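Local coordinates for U4/U6 snRNA-associated-splicing factor PRP24 (Saccharomyces cerevisiae, PDB 4N0T), which works as a recycling factor of the spliceosome, binding U6 snRNA and annealing it with U4 snRNA, at residues G177-I182 / S253-K258; I182-T187 / F219-A224. All coordinates share one frame; numbering follows the deposited sequence.

Interaction 1. Residues G177-I182 / S253-K258. With nucleotides of chain B.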
loop_
_atom_site.group_PDB
_atom_site.type_symbol
_atom_site.label_atom_id
_atom_site.label_comp_id
_atom_site.label_asym_id
_atom_site.label_seq_id
_atom_site.Cartn_x
_atom_site.Cartn_y
_atom_site.Cartn_z
ATOM N N GLY A 177 14.584 -14.132 -4.622
ATOM C CA GLY A 177 15.929 -14.496 -4.209
ATOM C C GLY A 177 16.817 -14.838 -5.381
ATOM O O GLY A 177 17.757 -15.626 -5.242
ATOM N N ARG A 178 16.527 -14.253 -6.541
ATOM C CA ARG A 178 17.299 -14.578 -7.745
ATOM C C ARG A 178 18.299 -13.499 -8.133
ATOM O O ARG A 178 19.012 -13.648 -9.128
ATOM C CB ARG A 178 16.354 -14.815 -8.926
ATOM C CG ARG A 178 15.463 -16.018 -8.744
ATOM C CD ARG A 178 14.715 -16.355 -10.020
ATOM N NE ARG A 178 13.619 -15.443 -10.359
ATOM C CZ ARG A 178 13.634 -14.619 -11.402
ATOM N NH1 ARG A 178 14.707 -14.554 -12.185
ATOM N NH2 ARG A 178 12.588 -13.852 -11.669
ATOM N N GLU A 179 18.326 -12.399 -7.379
ATOM C CA GLU A 179 19.191 -11.274 -7.719
ATOM C C GLU A 179 20.323 -11.142 -6.718
ATOM O O GLU A 179 20.083 -11.052 -5.504
ATOM C CB GLU A 179 18.399 -9.951 -7.762
ATOM C CG GLU A 179 19.283 -8.760 -8.179
ATOM C CD GLU A 179 18.552 -7.424 -8.103
ATOM O OE1 GLU A 179 17.808 -7.213 -7.117
ATOM O OE2 GLU A 179 18.706 -6.587 -9.029
ATOM N N ILE A 180 21.557 -11.122 -7.212
ATOM C CA ILE A 180 22.694 -10.877 -6.337
ATOM C C ILE A 180 23.179 -9.442 -6.514
ATOM O O ILE A 180 22.961 -8.809 -7.573
ATOM C CB ILE A 180 23.868 -11.860 -6.582
ATOM C CG1 ILE A 180 24.341 -11.794 -8.034
ATOM C CG2 ILE A 180 23.442 -13.288 -6.211
ATOM C CD1 ILE A 180 25.718 -12.479 -8.262
ATOM N N MET A 181 23.802 -8.918 -5.463
ATOM C CA MET A 181 24.505 -7.650 -5.547
ATOM C C MET A 181 25.990 -7.932 -5.377
ATOM O O MET A 181 26.407 -8.641 -4.452
ATOM C CB MET A 181 24.043 -6.689 -4.451
ATOM C CG MET A 181 24.656 -5.290 -4.579
ATOM S SD MET A 181 24.093 -4.183 -3.252
ATOM C CE MET A 181 24.675 -2.631 -3.885
ATOM N N ILE A 182 26.773 -7.373 -6.286
ATOM C CA ILE A 182 28.228 -7.501 -6.243
ATOM C C ILE A 182 28.759 -6.132 -5.832
ATOM O O ILE A 182 28.433 -5.119 -6.465
ATOM C CB ILE A 182 28.758 -7.883 -7.630
ATOM C CG1 ILE A 182 28.081 -9.179 -8.105
ATOM C CG2 ILE A 182 30.283 -8.032 -7.610
ATOM C CD1 ILE A 182 28.094 -9.375 -9.617
ATOM N N SER A 253 26.231 -10.918 -2.393
ATOM C CA SER A 253 25.155 -11.170 -1.447
ATOM C C SER A 253 23.857 -11.156 -2.205
ATOM O O SER A 253 23.797 -10.611 -3.311
ATOM C CB SER A 253 25.142 -10.072 -0.387
ATOM O OG SER A 253 24.896 -8.806 -0.982
ATOM N N LEU A 254 22.808 -11.739 -1.616
ATOM C CA LEU A 254 21.467 -11.563 -2.153
ATOM C C LEU A 254 21.030 -10.118 -1.951
ATOM O O LEU A 254 21.156 -9.570 -0.847
ATOM C CB LEU A 254 20.458 -12.483 -1.468
ATOM C CG LEU A 254 20.522 -13.977 -1.758
ATOM C CD1 LEU A 254 19.344 -14.668 -1.082
ATOM C CD2 LEU A 254 20.476 -14.233 -3.243
ATOM N N ALA A 255 20.503 -9.503 -3.004
ATOM C CA ALA A 255 20.068 -8.109 -2.917
ATOM C C ALA A 255 18.930 -8.007 -1.923
ATOM O O ALA A 255 18.024 -8.839 -1.936
ATOM C CB ALA A 255 19.606 -7.607 -4.256
ATOM N N ASP A 256 18.977 -6.988 -1.071
ATOM C CA ASP A 256 17.866 -6.743 -0.163
ATOM C C ASP A 256 16.730 -6.074 -0.924
ATOM O O ASP A 256 16.944 -5.472 -1.977
ATOM C CB ASP A 256 18.315 -5.852 0.998
ATOM C CG ASP A 256 19.324 -6.530 1.891
ATOM O OD1 ASP A 256 19.078 -7.679 2.321
ATOM O OD2 ASP A 256 20.375 -5.912 2.154
ATOM N N LYS A 257 15.519 -6.169 -0.382
ATOM C CA LYS A 257 14.353 -5.526 -0.985
ATOM C C LYS A 257 14.095 -4.141 -0.393
ATOM O O LYS A 257 14.573 -3.821 0.705
ATOM C CB LYS A 257 13.124 -6.431 -0.812
ATOM C CG LYS A 257 13.317 -7.810 -1.486
ATOM C CD LYS A 257 12.609 -8.944 -0.744
ATOM C CE LYS A 257 13.474 -9.500 0.363
ATOM N NZ LYS A 257 13.096 -10.865 0.784
ATOM N N LYS A 258 13.352 -3.318 -1.130
ATOM C CA LYS A 258 13.134 -1.926 -0.745
ATOM C C LYS A 258 12.548 -1.709 0.652
ATOM O O LYS A 258 13.053 -0.866 1.386
ATOM C CB LYS A 258 12.313 -1.165 -1.799
ATOM C CG LYS A 258 13.082 -0.873 -3.075
ATOM C CD LYS A 258 14.362 -0.076 -2.789
ATOM C CE LYS A 258 15.070 0.329 -4.086
ATOM N NZ LYS A 258 16.455 0.844 -3.837
ATOM P P A B 13 22.819 4.624 -6.457
ATOM O OP1 A B 13 21.986 5.290 -7.507
ATOM O OP2 A B 13 22.606 4.851 -5.006
ATOM O "O5'" A B 13 22.730 3.069 -6.766
ATOM C "C5'" A B 13 22.808 2.117 -5.718
ATOM C "C4'" A B 13 21.573 1.258 -5.713
ATOM O "O4'" A B 13 21.815 0.068 -4.916
ATOM C "C3'" A B 13 20.322 1.911 -5.123
ATOM O "O3'" A B 13 19.185 1.376 -5.805
ATOM C "C2'" A B 13 20.325 1.370 -3.699
ATOM O "O2'" A B 13 19.072 1.409 -3.052
ATOM C "C1'" A B 13 20.782 -0.056 -3.959
ATOM N N9 A B 13 21.306 -0.804 -2.821
ATOM C C8 A B 13 22.304 -0.489 -1.936
ATOM N N7 A B 13 22.545 -1.448 -1.078
ATOM C C5 A B 13 21.664 -2.460 -1.435
ATOM C C6 A B 13 21.426 -3.737 -0.914
ATOM N N6 A B 13 22.092 -4.243 0.131
ATOM N N1 A B 13 20.484 -4.492 -1.519
ATOM C C2 A B 13 19.825 -3.995 -2.563
ATOM N N3 A B 13 19.954 -2.805 -3.140
ATOM C C4 A B 13 20.901 -2.079 -2.517
ATOM P P G B 26 9.195 -11.745 5.057
ATOM O OP1 G B 26 10.107 -12.006 3.936
ATOM O OP2 G B 26 8.064 -12.656 5.361
ATOM O "O5'" G B 26 9.999 -11.598 6.418
ATOM C "C5'" G B 26 10.710 -12.694 6.981
ATOM C "C4'" G B 26 11.971 -12.204 7.635
ATOM O "O4'" G B 26 12.881 -11.756 6.590
ATOM C "C3'" G B 26 11.775 -11.008 8.575
ATOM O "O3'" G B 26 12.732 -11.068 9.634
ATOM C "C2'" G B 26 12.109 -9.825 7.672
ATOM O "O2'" G B 26 12.514 -8.659 8.355
ATOM C "C1'" G B 26 13.243 -10.410 6.831
ATOM N N9 G B 26 13.443 -9.717 5.557
ATOM C C8 G B 26 12.471 -9.242 4.704
ATOM N N7 G B 26 12.988 -8.628 3.675
ATOM C C5 G B 26 14.358 -8.704 3.862
ATOM C C6 G B 26 15.413 -8.214 3.060
ATOM O O6 G B 26 15.333 -7.599 1.994
ATOM N N1 G B 26 16.652 -8.488 3.604
ATOM C C2 G B 26 16.837 -9.172 4.777
ATOM N N2 G B 26 18.115 -9.352 5.152
ATOM N N3 G B 26 15.866 -9.638 5.542
ATOM C C4 G B 26 14.653 -9.361 5.024
ATOM P P C B 14 18.131 2.323 -6.554
ATOM O OP1 C B 14 18.463 3.754 -6.282
ATOM O OP2 C B 14 16.775 1.802 -6.210
ATOM O "O5'" C B 14 18.336 2.006 -8.099
ATOM C "C5'" C B 14 19.488 2.459 -8.806
ATOM C "C4'" C B 14 20.012 1.397 -9.739
ATOM O "O4'" C B 14 20.470 0.268 -8.953
ATOM C "C3'" C B 14 19.002 0.782 -10.702
ATOM O "O3'" C B 14 18.800 1.547 -11.872
ATOM C "C2'" C B 14 19.615 -0.574 -10.999
ATOM O "O2'" C B 14 20.711 -0.428 -11.900
ATOM C "C1'" C B 14 20.211 -0.932 -9.646
ATOM N N1 C B 14 19.367 -1.816 -8.802
ATOM C C2 C B 14 19.223 -3.147 -9.197
ATOM O O2 C B 14 19.728 -3.522 -10.271
ATOM N N3 C B 14 18.534 -3.997 -8.413
ATOM C C4 C B 14 17.995 -3.577 -7.266
ATOM N N4 C B 14 17.334 -4.490 -6.557
ATOM C C5 C B 14 18.135 -2.227 -6.816
ATOM C C6 C B 14 18.841 -1.394 -7.607
HETATM O O HOH W 1 27.481 -7.840 -1.947
#
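Glu179, Met181, Ser253 and Ala255 join the first strand of the third RNA recognition motif to the end of its last strand. Three backbone bonds fix the antiparallel register: Met181 N to Ser253 O, Ser253 N to Met181 O and the nearly straight Ala255 N to Glu179 O (3.0 Å, 175° at the hydrogen). A water links Met181 O with Ser253 OG as well. Glu179 shows how the pairing presents a side chain to RNA. Its CG lies anti to the backbone N (chi1 -177°) and the chain runs on extended from CB, the side chain as a whole resting against Phe225 of strand 222-228. CG then passes Ala255 CB at 4.1 Å. At the tip the carboxylate meets N4 and N3 of C14 of chain B: OE1 accepts a hydrogen bond from N4 of C14 (2.8 Å) and a further one involving Thr174 OG1, while OE2 approaches N3 of C14 to 2.7 Å. Met181, likewise extended, lays its sulfur over the face of the A13 base of chain B, with SD 3.5 Å from C5. Beyond Ala255 the chain reads bases by backbone and side chain together: Asp256 N donates to N1 of A13, Asp256 OD1 takes N1-H of G26 of chain B (2.9 Å, 174°), and Lys257 N donates to O6 of that guanine. A carboxylate oxygen and an unprotonated cytosine N3 would both be acceptors, so the closeness of Glu179 OE2 to N3 suggests that a proton probably sits between the acid and the base.

Interaction 2. Residues I182-T187 / F219-A224. With nucleotides of chain B.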
loop_
_atom_site.group_PDB
_atom_site.type_symbol
_atom_site.label_atom_id
_atom_site.label_comp_id
_atom_site.label_asym_id
_atom_site.label_seq_id
_atom_site.Cartn_x
_atom_site.Cartn_y
_atom_site.Cartn_z
ATOM N N ILE A 182 26.773 -7.373 -6.286
ATOM C CA ILE A 182 28.228 -7.501 -6.243
ATOM C C ILE A 182 28.759 -6.132 -5.832
ATOM O O ILE A 182 28.433 -5.119 -6.465
ATOM C CB ILE A 182 28.758 -7.883 -7.630
ATOM C CG1 ILE A 182 28.081 -9.179 -8.105
ATOM C CG2 ILE A 182 30.283 -8.032 -7.610
ATOM C CD1 ILE A 182 28.094 -9.375 -9.617
ATOM N N ARG A 183 29.559 -6.087 -4.769
ATOM C CA ARG A 183 30.058 -4.817 -4.247
ATOM C C ARG A 183 31.576 -4.800 -4.258
ATOM O O ARG A 183 32.213 -5.847 -4.253
ATOM C CB ARG A 183 29.538 -4.565 -2.818
ATOM C CG ARG A 183 28.039 -4.259 -2.799
ATOM C CD ARG A 183 27.477 -4.109 -1.381
ATOM N NE ARG A 183 27.372 -5.388 -0.675
ATOM C CZ ARG A 183 26.651 -5.551 0.436
ATOM N NH1 ARG A 183 26.007 -4.513 0.961
ATOM N NH2 ARG A 183 26.592 -6.739 1.033
ATOM N N ASN A 184 32.108 -3.583 -4.275
ATOM C CA ASN A 184 33.540 -3.314 -4.212
ATOM C C ASN A 184 34.292 -3.743 -5.448
ATOM O O ASN A 184 35.473 -4.065 -5.379
ATOM C CB ASN A 184 34.160 -3.920 -2.952
ATOM C CG ASN A 184 33.698 -3.223 -1.697
ATOM O OD1 ASN A 184 33.196 -2.079 -1.746
ATOM N ND2 ASN A 184 33.839 -3.908 -0.556
ATOM N N LEU A 185 33.616 -3.728 -6.591
ATOM C CA LEU A 185 34.329 -3.881 -7.853
ATOM C C LEU A 185 35.170 -2.630 -8.084
ATOM O O LEU A 185 34.806 -1.546 -7.636
ATOM C CB LEU A 185 33.318 -4.023 -8.988
ATOM C CG LEU A 185 32.517 -5.327 -9.044
ATOM C CD1 LEU A 185 31.256 -5.125 -9.912
ATOM C CD2 LEU A 185 33.370 -6.457 -9.613
ATOM N N SER A 186 36.297 -2.762 -8.783
ATOM C CA SER A 186 36.996 -1.566 -9.247
ATOM C C SER A 186 36.334 -1.104 -10.539
ATOM O O SER A 186 35.588 -1.867 -11.151
ATOM C CB SER A 186 38.454 -1.889 -9.530
ATOM O OG SER A 186 38.548 -2.914 -10.505
ATOM N N THR A 187 36.623 0.119 -10.978
ATOM C CA THR A 187 36.087 0.587 -12.261
ATOM C C THR A 187 36.523 -0.320 -13.408
ATOM O O THR A 187 35.739 -0.607 -14.307
ATOM C CB THR A 187 36.471 2.041 -12.578
ATOM O OG1 THR A 187 37.892 2.182 -12.498
ATOM C CG2 THR A 187 35.802 3.010 -11.609
ATOM N N PHE A 219 34.664 6.158 -9.159
ATOM C CA PHE A 219 34.456 5.639 -7.815
ATOM C C PHE A 219 35.557 4.656 -7.454
ATOM O O PHE A 219 36.029 3.896 -8.306
ATOM C CB PHE A 219 33.117 4.911 -7.711
ATOM C CG PHE A 219 31.925 5.821 -7.628
ATOM C CD1 PHE A 219 32.074 7.195 -7.454
ATOM C CD2 PHE A 219 30.646 5.296 -7.718
ATOM C CE1 PHE A 219 30.960 8.027 -7.384
ATOM C CE2 PHE A 219 29.529 6.115 -7.647
ATOM C CZ PHE A 219 29.685 7.485 -7.474
ATOM N N ASN A 220 35.936 4.644 -6.181
ATOM C CA ASN A 220 36.843 3.622 -5.678
ATOM C C ASN A 220 36.197 2.241 -5.713
ATOM O O ASN A 220 36.805 1.269 -6.158
ATOM C CB ASN A 220 37.254 3.954 -4.248
ATOM C CG ASN A 220 38.069 5.228 -4.170
ATOM O OD1 ASN A 220 38.880 5.509 -5.059
ATOM N ND2 ASN A 220 37.852 6.014 -3.115
ATOM N N ASN A 221 34.955 2.171 -5.234
ATOM C CA ASN A 221 34.203 0.923 -5.204
ATOM C C ASN A 221 32.969 1.074 -6.059
ATOM O O ASN A 221 32.301 2.109 -6.000
ATOM C CB ASN A 221 33.773 0.588 -3.773
ATOM C CG ASN A 221 34.949 0.330 -2.868
ATOM O OD1 ASN A 221 35.949 -0.263 -3.291
ATOM N ND2 ASN A 221 34.847 0.763 -1.619
ATOM N N CYS A 222 32.686 0.057 -6.868
ATOM C CA CYS A 222 31.503 0.075 -7.726
ATOM C C CYS A 222 30.660 -1.137 -7.435
ATOM O O CYS A 222 31.168 -2.157 -6.978
ATOM C CB CYS A 222 31.920 0.009 -9.193
ATOM S SG CYS A 222 33.061 1.341 -9.714
ATOM N N CYS A 223 29.371 -1.040 -7.743
ATOM C CA CYS A 223 28.477 -2.171 -7.549
ATOM C C CYS A 223 27.732 -2.530 -8.819
ATOM O O CYS A 223 27.648 -1.733 -9.757
ATOM C CB CYS A 223 27.480 -1.882 -6.424
ATOM S SG CYS A 223 26.313 -0.551 -6.800
ATOM N N ALA A 224 27.212 -3.754 -8.842
ATOM C CA ALA A 224 26.431 -4.250 -9.962
ATOM C C ALA A 224 25.454 -5.271 -9.427
ATOM O O ALA A 224 25.676 -5.858 -8.361
ATOM C CB ALA A 224 27.339 -4.886 -11.006
ATOM P P A B 11 33.794 5.679 -3.541
ATOM O OP1 A B 11 33.897 4.196 -3.549
ATOM O OP2 A B 11 34.266 6.428 -4.728
ATOM O "O5'" A B 11 32.307 6.115 -3.188
ATOM C "C5'" A B 11 31.272 6.103 -4.164
ATOM C "C4'" A B 11 29.930 5.823 -3.529
ATOM O "O4'" A B 11 29.872 4.418 -3.170
ATOM C "C3'" A B 11 29.629 6.599 -2.246
ATOM O "O3'" A B 11 28.221 6.805 -2.148
ATOM C "C2'" A B 11 30.033 5.614 -1.158
ATOM O "O2'" A B 11 29.369 5.822 0.070
ATOM C "C1'" A B 11 29.616 4.289 -1.787
ATOM N N9 A B 11 30.327 3.091 -1.337
ATOM C C8 A B 11 31.579 2.674 -1.708
ATOM N N7 A B 11 31.907 1.514 -1.191
ATOM C C5 A B 11 30.795 1.128 -0.465
ATOM C C6 A B 11 30.516 -0.013 0.307
ATOM N N6 A B 11 31.371 -1.027 0.467
ATOM N N1 A B 11 29.307 -0.092 0.906
ATOM C C2 A B 11 28.448 0.925 0.735
ATOM N N3 A B 11 28.589 2.048 0.025
ATOM C C4 A B 11 29.806 2.086 -0.556
ATOM P P A B 62 25.510 -9.681 6.651
ATOM O OP1 A B 62 25.338 -8.545 5.704
ATOM O OP2 A B 62 24.659 -10.893 6.519
ATOM O "O5'" A B 62 27.023 -10.170 6.580
ATOM C "C5'" A B 62 28.096 -9.242 6.659
ATOM C "C4'" A B 62 29.054 -9.424 5.510
ATOM O "O4'" A B 62 28.453 -8.919 4.290
ATOM C "C3'" A B 62 30.377 -8.678 5.622
ATOM O "O3'" A B 62 31.330 -9.398 6.383
ATOM C "C2'" A B 62 30.783 -8.496 4.166
ATOM O "O2'" A B 62 31.330 -9.709 3.662
ATOM C "C1'" A B 62 29.424 -8.263 3.505
ATOM N N9 A B 62 29.044 -6.838 3.464
ATOM C C8 A B 62 28.085 -6.244 4.252
ATOM N N7 A B 62 27.916 -4.968 4.013
ATOM C C5 A B 62 28.824 -4.698 2.995
ATOM C C6 A B 62 29.129 -3.515 2.299
ATOM N N6 A B 62 28.537 -2.337 2.526
ATOM N N1 A B 62 30.081 -3.592 1.336
ATOM C C2 A B 62 30.665 -4.767 1.111
ATOM N N3 A B 62 30.463 -5.947 1.698
ATOM C C4 A B 62 29.513 -5.843 2.641
ATOM P P A B 12 27.506 8.010 -2.931
ATOM O OP1 A B 12 28.480 9.102 -3.163
ATOM O OP2 A B 12 26.261 8.284 -2.163
ATOM O "O5'" A B 12 27.147 7.405 -4.363
ATOM C "C5'" A B 12 26.156 6.397 -4.503
ATOM C "C4'" A B 12 26.446 5.520 -5.695
ATOM O "O4'" A B 12 27.656 4.772 -5.446
ATOM C "C3'" A B 12 25.407 4.455 -6.020
ATOM O "O3'" A B 12 24.344 4.978 -6.797
ATOM C "C2'" A B 12 26.217 3.405 -6.777
ATOM O "O2'" A B 12 26.309 3.757 -8.150
ATOM C "C1'" A B 12 27.607 3.537 -6.130
ATOM N N9 A B 12 27.929 2.446 -5.186
ATOM C C8 A B 12 29.117 1.749 -5.152
ATOM N N7 A B 12 29.169 0.837 -4.214
ATOM C C5 A B 12 27.931 0.933 -3.591
ATOM C C6 A B 12 27.377 0.222 -2.519
ATOM N N6 A B 12 28.009 -0.764 -1.879
ATOM N N1 A B 12 26.123 0.554 -2.125
ATOM C C2 A B 12 25.500 1.538 -2.766
ATOM N N3 A B 12 25.917 2.279 -3.787
ATOM C C4 A B 12 27.164 1.925 -4.163
HETATM O O HOH W 2 38.008 1.811 -8.807
HETATM O O HOH W 3 38.557 4.489 -9.960
#
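Leu185 and Cys222 meet at a G1 beta bulge between the two central strands of the RNA recognition motif, which run antiparallel. Asn184 and Leu185 both face Cys222, and Asn184 takes up the positive phi (69°) of the bulge. The tight part is the buried side of the sheet, where Leu185 CD1 packs on Ala224 CB (4.1 Å) and both residues touch Leu195 of helix 192-199. Paired backbone bonds join Ile182 to Ala224 and Leu185 to Cys222. On the RNA side Arg183, bent at chi3 (-73°), spreads its guanidinium over A62 of chain B, whose C5 lies 3.3 Å above the plane of that group. An alanine here would end at CB and would probably leave that adenine face without its cationic cover. Asn184 and Asn221 lie side by side with amide planes 47° apart; ND2 of Asn221 donates to N7 of A11 of chain B (3.1 Å), while Asn184 OD1 takes a weak bond from N6 of the same adenine and its ND2 donates to a cytosine base O2. Cys223 sets its SG 3.7 Å from C4 of A12 of chain B. Toward the far end the pairing gives way to solvent: one water accepts from Thr187 N and donates to Phe219 O, and a second also donates to Phe219 O. The Phe219 ring, by contrast, carries C5' of A11 3.4 Å above its centre.

Entering from helix 172-175, the chain runs along strand 179-185, which serves both contacts and passes from one to the other at Ile182. Interaction 2 closes first, when the chain returns after helix 192-199 and strand 205-209 to lay strand 222-228 along one edge of it. Interaction 1 closes later, after helix 231-237, with strand 248-254 along the other edge, so the smaller loop lies wholly within the larger. Together they set the 222-228, 179-185, 248-254 centre of the sheet. Their centres are 15 Å apart, yet they touch: Ser253 OG packs 3.3 Å from Arg183 NH2. The chain then leaves into helix 258-270, toward the occluded fourth motif.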